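Local structure of TbpB (Actinobacillus pleuropneumoniae, 3HOL) at residues K43-V51 / K249-F258; N136-L144 / K218-F226. The protein probably binds host transferrin at the bacterial surface, as the lipoprotein component of a receptor that serves iron acquisition. All coordinates share one frame; numbering follows the deposited sequence.

Contact 1 of 2, residues K43-V51 / K249-F258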
loop_
_atom_site.group_PDB
_atom_site.type_symbol
_atom_site.label_atom_id
_atom_site.label_comp_id
_atom_site.label_asym_id
_atom_site.label_seq_id
_atom_site.Cartn_x
_atom_site.Cartn_y
_atom_site.Cartn_z
ATOM N N LYS A 43 -9.688 34.435 -8.565
ATOM C CA LYS A 43 -10.016 32.990 -8.465
ATOM C C LYS A 43 -8.714 32.195 -8.268
ATOM O O LYS A 43 -7.770 32.299 -9.072
ATOM C CB LYS A 43 -10.806 32.532 -9.700
ATOM C CG LYS A 43 -11.625 31.254 -9.533
ATOM C CD LYS A 43 -12.508 30.995 -10.781
ATOM C CE LYS A 43 -12.913 29.533 -10.901
ATOM N NZ LYS A 43 -11.751 28.738 -11.345
ATOM N N VAL A 44 -8.629 31.456 -7.172
ATOM C CA VAL A 44 -7.480 30.597 -6.920
ATOM C C VAL A 44 -8.021 29.199 -6.535
ATOM O O VAL A 44 -8.799 29.049 -5.561
ATOM C CB VAL A 44 -6.528 31.164 -5.837
ATOM C CG1 VAL A 44 -5.433 30.142 -5.403
ATOM C CG2 VAL A 44 -5.853 32.484 -6.325
ATOM N N ASP A 45 -7.616 28.203 -7.318
ATOM C CA ASP A 45 -8.229 26.869 -7.256
ATOM C C ASP A 45 -7.437 25.952 -6.341
ATOM O O ASP A 45 -6.333 26.289 -5.940
ATOM C CB ASP A 45 -8.277 26.259 -8.670
ATOM C CG ASP A 45 -9.341 26.921 -9.559
ATOM O OD1 ASP A 45 -10.294 27.533 -9.057
ATOM O OD2 ASP A 45 -9.172 26.859 -10.776
ATOM N N ILE A 46 -7.991 24.777 -6.035
ATOM C CA ILE A 46 -7.220 23.732 -5.374
ATOM C C ILE A 46 -6.008 23.435 -6.246
ATOM O O ILE A 46 -6.165 23.198 -7.451
ATOM C CB ILE A 46 -8.083 22.454 -5.174
ATOM C CG1 ILE A 46 -9.379 22.779 -4.393
ATOM C CG2 ILE A 46 -7.299 21.329 -4.462
ATOM C CD1 ILE A 46 -9.113 23.199 -2.938
ATOM N N SER A 47 -4.809 23.494 -5.656
ATOM C CA SER A 47 -3.601 23.119 -6.388
ATOM C C SER A 47 -2.546 22.695 -5.390
ATOM O O SER A 47 -2.692 22.912 -4.179
ATOM C CB SER A 47 -3.084 24.306 -7.229
ATOM O OG SER A 47 -2.452 25.215 -6.355
ATOM N N ASP A 48 -1.476 22.089 -5.898
ATOM C CA ASP A 48 -0.304 21.738 -5.098
ATOM C C ASP A 48 -0.652 20.735 -4.011
ATOM O O ASP A 48 -0.213 20.868 -2.890
ATOM C CB ASP A 48 0.346 22.972 -4.448
ATOM C CG ASP A 48 0.942 23.914 -5.459
ATOM O OD1 ASP A 48 1.473 23.419 -6.479
ATOM O OD2 ASP A 48 0.882 25.148 -5.234
ATOM N N ILE A 49 -1.428 19.726 -4.359
ATOM C CA ILE A 49 -1.711 18.641 -3.415
ATOM C C ILE A 49 -0.403 17.875 -3.126
ATOM O O ILE A 49 0.348 17.569 -4.059
ATOM C CB ILE A 49 -2.770 17.704 -3.976
ATOM C CG1 ILE A 49 -4.088 18.486 -4.208
ATOM C CG2 ILE A 49 -2.979 16.568 -3.002
ATOM C CD1 ILE A 49 -5.068 17.815 -5.154
ATOM N N GLU A 50 -0.120 17.578 -1.860
ATOM C CA GLU A 50 1.179 17.018 -1.505
ATOM C C GLU A 50 1.003 15.653 -0.905
ATOM O O GLU A 50 0.062 15.412 -0.111
ATOM C CB GLU A 50 1.861 17.863 -0.442
ATOM C CG GLU A 50 2.021 19.322 -0.741
ATOM C CD GLU A 50 2.813 20.023 0.365
ATOM O OE1 GLU A 50 2.651 19.659 1.555
ATOM O OE2 GLU A 50 3.623 20.919 0.033
ATOM N N VAL A 51 1.902 14.748 -1.260
ATOM C CA VAL A 51 1.869 13.399 -0.694
ATOM C C VAL A 51 2.315 13.410 0.766
ATOM O O VAL A 51 3.202 14.138 1.142
ATOM C CB VAL A 51 2.709 12.368 -1.548
ATOM C CG1 VAL A 51 4.067 12.890 -1.899
ATOM C CG2 VAL A 51 2.889 11.071 -0.814
ATOM N N LYS A 249 -9.849 10.753 -0.468
ATOM C CA LYS A 249 -10.077 12.153 -0.844
ATOM C C LYS A 249 -10.691 12.213 -2.226
ATOM O O LYS A 249 -10.654 11.226 -2.990
ATOM C CB LYS A 249 -8.745 12.956 -0.840
ATOM C CG LYS A 249 -7.899 12.732 -2.123
ATOM C CD LYS A 249 -6.505 13.398 -2.004
ATOM C CE LYS A 249 -5.774 13.482 -3.358
ATOM N NZ LYS A 249 -5.649 12.095 -3.975
ATOM N N PHE A 250 -11.253 13.366 -2.554
ATOM C CA PHE A 250 -11.523 13.636 -3.941
ATOM C C PHE A 250 -11.349 15.116 -4.240
ATOM O O PHE A 250 -11.361 15.976 -3.317
ATOM C CB PHE A 250 -12.908 13.141 -4.405
ATOM C CG PHE A 250 -14.076 13.876 -3.796
ATOM C CD1 PHE A 250 -14.458 15.105 -4.277
ATOM C CD2 PHE A 250 -14.835 13.278 -2.780
ATOM C CE1 PHE A 250 -15.571 15.785 -3.744
ATOM C CE2 PHE A 250 -15.981 13.936 -2.233
ATOM C CZ PHE A 250 -16.332 15.211 -2.715
ATOM N N VAL A 251 -11.214 15.409 -5.527
ATOM C CA VAL A 251 -11.143 16.820 -5.972
ATOM C C VAL A 251 -12.258 17.107 -6.978
ATOM O O VAL A 251 -12.440 16.339 -7.941
ATOM C CB VAL A 251 -9.769 17.148 -6.586
ATOM C CG1 VAL A 251 -9.573 18.710 -6.783
ATOM C CG2 VAL A 251 -8.642 16.529 -5.774
ATOM N N ALA A 252 -13.003 18.203 -6.777
ATOM C CA ALA A 252 -14.046 18.595 -7.745
ATOM C C ALA A 252 -13.411 18.723 -9.154
ATOM O O ALA A 252 -12.249 19.173 -9.279
ATOM C CB ALA A 252 -14.689 19.933 -7.306
ATOM N N ASN A 253 -14.157 18.335 -10.190
ATOM C CA ASN A 253 -13.649 18.379 -11.550
ATOM C C ASN A 253 -13.276 19.812 -12.003
ATOM O O ASN A 253 -12.375 19.964 -12.786
ATOM C CB ASN A 253 -14.606 17.707 -12.532
ATOM C CG ASN A 253 -14.758 16.238 -12.274
ATOM O OD1 ASN A 253 -13.873 15.561 -11.699
ATOM N ND2 ASN A 253 -15.901 15.716 -12.693
ATOM N N ASP A 254 -13.912 20.839 -11.439
ATOM C CA ASP A 254 -13.522 22.238 -11.706
ATOM C C ASP A 254 -12.569 22.792 -10.632
ATOM O O ASP A 254 -12.373 24.012 -10.553
ATOM C CB ASP A 254 -14.768 23.121 -11.794
ATOM C CG ASP A 254 -15.487 23.269 -10.444
ATOM O OD1 ASP A 254 -15.163 22.560 -9.479
ATOM O OD2 ASP A 254 -16.404 24.092 -10.335
ATOM N N LYS A 255 -11.952 21.922 -9.828
ATOM C CA LYS A 255 -10.980 22.365 -8.796
ATOM C C LYS A 255 -11.529 23.348 -7.731
ATOM O O LYS A 255 -10.763 24.076 -7.113
ATOM C CB LYS A 255 -9.694 22.928 -9.417
ATOM C CG LYS A 255 -9.015 22.007 -10.448
ATOM C CD LYS A 255 -7.763 22.664 -10.982
ATOM C CE LYS A 255 -6.875 21.635 -11.685
ATOM N NZ LYS A 255 -7.072 21.678 -13.134
ATOM N N SER A 256 -12.830 23.319 -7.494
ATOM C CA SER A 256 -13.481 24.228 -6.526
ATOM C C SER A 256 -13.628 23.628 -5.109
ATOM O O SER A 256 -14.111 24.301 -4.207
ATOM C CB SER A 256 -14.866 24.592 -7.020
ATOM O OG SER A 256 -15.665 23.422 -7.058
ATOM N N LEU A 257 -13.243 22.364 -4.941
ATOM C CA LEU A 257 -13.404 21.674 -3.655
ATOM C C LEU A 257 -12.439 20.512 -3.540
ATOM O O LEU A 257 -12.174 19.813 -4.538
ATOM C CB LEU A 257 -14.855 21.227 -3.462
ATOM C CG LEU A 257 -15.097 21.110 -1.961
ATOM C CD1 LEU A 257 -16.074 22.153 -1.395
ATOM C CD2 LEU A 257 -15.423 19.679 -1.621
ATOM N N PHE A 258 -11.879 20.341 -2.337
ATOM C CA PHE A 258 -11.029 19.203 -1.980
ATOM C C PHE A 258 -11.644 18.614 -0.742
ATOM O O PHE A 258 -11.759 19.292 0.266
ATOM C CB PHE A 258 -9.611 19.716 -1.699
ATOM C CG PHE A 258 -8.604 18.670 -1.253
ATOM C CD1 PHE A 258 -7.792 18.007 -2.193
ATOM C CD2 PHE A 258 -8.362 18.439 0.117
ATOM C CE1 PHE A 258 -6.791 17.126 -1.787
ATOM C CE2 PHE A 258 -7.385 17.536 0.539
ATOM C CZ PHE A 258 -6.587 16.885 -0.408
#

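Contact 2 of 2, residues N136-L144 / K218-F226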
loop_
_atom_site.group_PDB
_atom_site.type_symbol
_atom_site.label_atom_id
_atom_site.label_comp_id
_atom_site.label_asym_id
_atom_site.label_seq_id
_atom_site.Cartn_x
_atom_site.Cartn_y
_atom_site.Cartn_z
ATOM N N ASN A 136 -17.249 38.947 -8.214
ATOM C CA ASN A 136 -18.633 39.356 -7.958
ATOM C C ASN A 136 -19.659 38.488 -8.647
ATOM O O ASN A 136 -20.730 38.249 -8.107
ATOM C CB ASN A 136 -18.869 40.819 -8.364
ATOM C CG ASN A 136 -18.676 41.799 -7.190
ATOM O OD1 ASN A 136 -18.377 41.394 -6.054
ATOM N ND2 ASN A 136 -18.851 43.099 -7.468
ATOM N N GLU A 137 -19.314 38.008 -9.835
ATOM C CA GLU A 137 -20.202 37.175 -10.635
ATOM C C GLU A 137 -20.512 35.860 -9.909
ATOM O O GLU A 137 -21.643 35.373 -9.982
ATOM C CB GLU A 137 -19.545 36.888 -11.998
ATOM C CG GLU A 137 -20.482 36.425 -13.103
ATOM C CD GLU A 137 -21.040 35.008 -12.884
ATOM O OE1 GLU A 137 -20.305 34.131 -12.351
ATOM O OE2 GLU A 137 -22.224 34.783 -13.238
ATOM N N GLU A 138 -19.513 35.300 -9.208
ATOM C CA GLU A 138 -19.657 33.987 -8.576
ATOM C C GLU A 138 -20.780 33.942 -7.547
ATOM O O GLU A 138 -21.428 32.907 -7.391
ATOM C CB GLU A 138 -18.330 33.522 -7.963
ATOM C CG GLU A 138 -18.346 32.091 -7.378
ATOM C CD GLU A 138 -18.613 30.994 -8.414
ATOM O OE1 GLU A 138 -18.561 31.249 -9.638
ATOM O OE2 GLU A 138 -18.885 29.852 -8.004
ATOM N N GLY A 139 -21.022 35.067 -6.877
ATOM C CA GLY A 139 -22.120 35.201 -5.937
ATOM C C GLY A 139 -21.975 34.427 -4.632
ATOM O O GLY A 139 -22.967 33.973 -4.066
ATOM N N ARG A 140 -20.753 34.312 -4.137
ATOM C CA ARG A 140 -20.515 33.658 -2.847
ATOM C C ARG A 140 -21.052 34.531 -1.725
ATOM O O ARG A 140 -21.137 35.753 -1.884
ATOM C CB ARG A 140 -19.049 33.291 -2.669
ATOM C CG ARG A 140 -18.701 32.037 -3.489
ATOM C CD ARG A 140 -17.252 31.637 -3.426
ATOM N NE ARG A 140 -17.066 30.479 -4.288
ATOM C CZ ARG A 140 -16.020 29.663 -4.271
ATOM N NH1 ARG A 140 -14.987 29.857 -3.445
ATOM N NH2 ARG A 140 -15.991 28.647 -5.126
ATOM N N PRO A 141 -21.455 33.904 -0.606
ATOM C CA PRO A 141 -22.183 34.634 0.438
ATOM C C PRO A 141 -21.285 35.550 1.269
ATOM O O PRO A 141 -20.173 35.197 1.612
ATOM C CB PRO A 141 -22.771 33.511 1.320
ATOM C CG PRO A 141 -22.366 32.205 0.686
ATOM C CD PRO A 141 -21.178 32.516 -0.192
ATOM N N ASN A 142 -21.804 36.717 1.620
ATOM C CA ASN A 142 -21.076 37.654 2.433
ATOM C C ASN A 142 -21.258 37.393 3.944
ATOM O O ASN A 142 -20.276 37.358 4.715
ATOM C CB ASN A 142 -21.552 39.059 2.057
ATOM C CG ASN A 142 -20.766 39.650 0.924
ATOM O OD1 ASN A 142 -19.666 39.222 0.609
ATOM N ND2 ASN A 142 -21.327 40.670 0.307
ATOM N N TYR A 143 -22.506 37.208 4.360
ATOM C CA TYR A 143 -22.840 37.158 5.777
ATOM C C TYR A 143 -23.710 35.968 6.161
ATOM O O TYR A 143 -24.882 35.922 5.819
ATOM C CB TYR A 143 -23.503 38.482 6.211
ATOM C CG TYR A 143 -22.769 39.729 5.722
ATOM C CD1 TYR A 143 -21.462 39.986 6.125
ATOM C CD2 TYR A 143 -23.392 40.655 4.857
ATOM C CE1 TYR A 143 -20.787 41.158 5.707
ATOM C CE2 TYR A 143 -22.705 41.815 4.395
ATOM C CZ TYR A 143 -21.407 42.063 4.848
ATOM O OH TYR A 143 -20.683 43.169 4.418
ATOM N N LEU A 144 -23.133 35.000 6.884
ATOM C CA LEU A 144 -23.898 33.833 7.399
ATOM C C LEU A 144 -23.422 33.491 8.815
ATOM O O LEU A 144 -22.805 32.440 9.082
ATOM C CB LEU A 144 -23.782 32.620 6.466
ATOM C CG LEU A 144 -24.413 32.669 5.077
ATOM C CD1 LEU A 144 -23.837 31.561 4.162
ATOM C CD2 LEU A 144 -25.970 32.591 5.151
ATOM N N LYS A 218 -25.640 25.678 -8.175
ATOM C CA LYS A 218 -24.763 26.560 -7.429
ATOM C C LYS A 218 -25.530 27.604 -6.610
ATOM O O LYS A 218 -25.167 27.902 -5.467
ATOM C CB LYS A 218 -23.822 27.233 -8.410
ATOM C CG LYS A 218 -22.528 27.726 -7.837
ATOM C CD LYS A 218 -21.636 28.276 -8.952
ATOM C CE LYS A 218 -20.564 27.256 -9.338
ATOM N NZ LYS A 218 -19.381 27.961 -9.876
ATOM N N GLY A 219 -26.595 28.150 -7.192
ATOM C CA GLY A 219 -27.369 29.212 -6.550
ATOM C C GLY A 219 -26.553 30.477 -6.438
ATOM O O GLY A 219 -25.554 30.641 -7.128
ATOM N N LYS A 220 -26.942 31.373 -5.547
ATOM C CA LYS A 220 -26.214 32.655 -5.434
ATOM C C LYS A 220 -26.494 33.290 -4.072
ATOM O O LYS A 220 -27.502 32.981 -3.455
ATOM C CB LYS A 220 -26.600 33.617 -6.574
ATOM C CG LYS A 220 -25.721 34.865 -6.624
ATOM C CD LYS A 220 -26.232 35.983 -7.537
ATOM C CE LYS A 220 -25.802 37.349 -6.971
ATOM N NZ LYS A 220 -24.321 37.571 -7.083
ATOM N N GLY A 221 -25.590 34.149 -3.601
ATOM C CA GLY A 221 -25.795 34.855 -2.327
ATOM C C GLY A 221 -25.882 33.912 -1.138
ATOM O O GLY A 221 -25.069 32.989 -1.021
ATOM N N GLU A 222 -26.887 34.124 -0.280
ATOM C CA GLU A 222 -27.076 33.336 0.946
ATOM C C GLU A 222 -27.373 31.844 0.716
ATOM O O GLU A 222 -27.114 30.997 1.588
ATOM C CB GLU A 222 -28.179 33.948 1.807
ATOM C CG GLU A 222 -27.786 35.285 2.404
ATOM C CD GLU A 222 -28.673 35.698 3.575
ATOM O OE1 GLU A 222 -29.011 34.841 4.429
ATOM O OE2 GLU A 222 -29.017 36.895 3.642
ATOM N N SER A 223 -27.913 31.535 -0.454
ATOM C CA SER A 223 -28.217 30.171 -0.803
ATOM C C SER A 223 -27.113 29.514 -1.687
ATOM O O SER A 223 -27.327 28.442 -2.223
ATOM C CB SER A 223 -29.600 30.111 -1.488
ATOM O OG SER A 223 -29.506 30.418 -2.874
ATOM N N TYR A 224 -25.960 30.163 -1.846
ATOM C CA TYR A 224 -24.858 29.611 -2.635
ATOM C C TYR A 224 -24.502 28.213 -2.126
ATOM O O TYR A 224 -24.373 27.987 -0.915
ATOM C CB TYR A 224 -23.637 30.514 -2.577
ATOM C CG TYR A 224 -22.482 30.097 -3.475
ATOM C CD1 TYR A 224 -22.360 30.596 -4.765
ATOM C CD2 TYR A 224 -21.491 29.209 -3.027
ATOM C CE1 TYR A 224 -21.278 30.218 -5.595
ATOM C CE2 TYR A 224 -20.432 28.826 -3.849
ATOM C CZ TYR A 224 -20.326 29.338 -5.124
ATOM O OH TYR A 224 -19.273 28.968 -5.932
ATOM N N ASN A 225 -24.302 27.304 -3.066
ATOM C CA ASN A 225 -24.040 25.904 -2.771
ATOM C C ASN A 225 -22.589 25.600 -3.131
ATOM O O ASN A 225 -22.216 25.636 -4.306
ATOM C CB ASN A 225 -25.057 25.028 -3.542
ATOM C CG ASN A 225 -24.645 23.564 -3.603
ATOM O OD1 ASN A 225 -23.912 23.084 -2.747
ATOM N ND2 ASN A 225 -25.095 22.857 -4.618
ATOM N N PHE A 226 -21.742 25.363 -2.123
ATOM C CA PHE A 226 -20.310 25.088 -2.358
ATOM C C PHE A 226 -19.994 23.703 -2.995
ATOM O O PHE A 226 -18.839 23.443 -3.367
ATOM C CB PHE A 226 -19.539 25.247 -1.044
ATOM C CG PHE A 226 -19.247 26.679 -0.726
ATOM C CD1 PHE A 226 -18.133 27.316 -1.275
ATOM C CD2 PHE A 226 -20.146 27.430 0.044
ATOM C CE1 PHE A 226 -17.890 28.690 -1.013
ATOM C CE2 PHE A 226 -19.907 28.773 0.308
ATOM C CZ PHE A 226 -18.784 29.407 -0.207
HETATM O O HOH W 1 -23.576 31.817 -8.454
#

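Contact 1 of 2, residues K43-V51 / K249-F258
Ile46 and Ile49 reach the hairpin 249-258 through the same first torsion: in both, CG1 stands anti to the carbonyl carbon (chi1 -56° and -61°), which carries the CD1 methyls to Phe258. They then part at chi2, and CD1 of Ile46 settles 3.7 Å from CB of Phe258, whereas CD1 of Ile49 lies 3.8 Å from CE1. CG2 of Ile46 and CD1 of Ile49 both come to the ring obliquely. Val251 takes part from the neighbouring strand, its CG2 methyl 3.8 Å from CD1 of Ile49, the two side chains running antiparallel as they pass. The contact illustrates how a chain crossing between two sheets is anchored by apolar side chains and one backbone bond: 43-51 passes from the barrel sheet at 43-44 to the five-stranded sheet at 50-52, probably the N-lobe handle domain, over a barrel hairpin whose strands 245-251 and 257-265 are joined through a type I turn, Ala252 to Lys255. Beside the turn, Ile46 N donates to Lys255 O at 3.1 Å, nearly straight at 167°. Asp45 lies across Lys255, roughly perpendicular, CB against CB; its OD1 takes a salt bridge from Lys43 NZ at 3.0 Å, on the syn lone pair, and a hydrogen bond from Asn131 ND2. Asp254 OD1 accepts both Ser256 N, as an Asx turn, and Ser256 OG, the latter at 2.6 Å.

Contact 2 of 2, residues N136-L144 / K218-F226
Gly139 and Gly221 join the two backbones, Gly221 N donating to Gly139 O at 2.7 Å with a bent N-H...O angle of 140°, and both glycines have positive phi. This is loop-to-loop packing at the N-lobe barrel: 136-144 follows strand 119-133, and the segment 218-226 lies in the loop between strands 206-213 and 231-239. Close by, a water donates to Glu138 O and to Gly219 O, adding a second tie between the main chains. Tyr224 fills the angle between the loops. Its CG stands opposite the backbone N (chi1 -174°), which turns the ring toward 136-144, with Arg140 CG over one face in a CH-pi contact, 3.6 Å from the centroid. The Arg140 chain, extended from CG to NE, then brings NE into a hydrogen bond with Tyr224 OH at 3.1 Å; beyond it, NH2 binds Asn131 and NH1 binds the carbonyl of Gly154, so both ends of the guanidinium are engaged by the barrel and a neighbouring loop. Phe226 lies over one face of that guanidinium through CE1, with the two planes 62° apart. Lys218 NZ forms a salt bridge with Glu138 OE2, but this oxygen and Tyr224 OH are modelled too close together, which leaves the places of both doubtful. Leu144 CD2 packs against Glu222 OE1. The Pro141 ring lies against Gly221 O, 3.3 Å from CG, and meets both aromatics: CG is 3.9 Å from Tyr224 CB, and CD is 3.9 Å from Phe226 CZ.

How the contacts relate
Along the chain the contacts are nested: 43-51 comes first, both halves of contact 2 follow, and 249-258 closes the outer loop. Their centres are 19 Å apart, and they meet directly where Leu257 CD1 packs 3.6 Å from Phe226 O. Both draw on the same antiparallel sheet of the N-lobe barrel. Contact 1 joins a barrel hairpin to the segment leading into the five-stranded sheet, whereas contact 2 joins two loops of the barrel itself. Strand 119-133 serves both, since Asn131 hydrogen-bonds to Asp45 through ND2 and to Arg140 through OD1. The barrel is thereby tied to the probable handle domain by contact 1, and its loops to one another by contact 2.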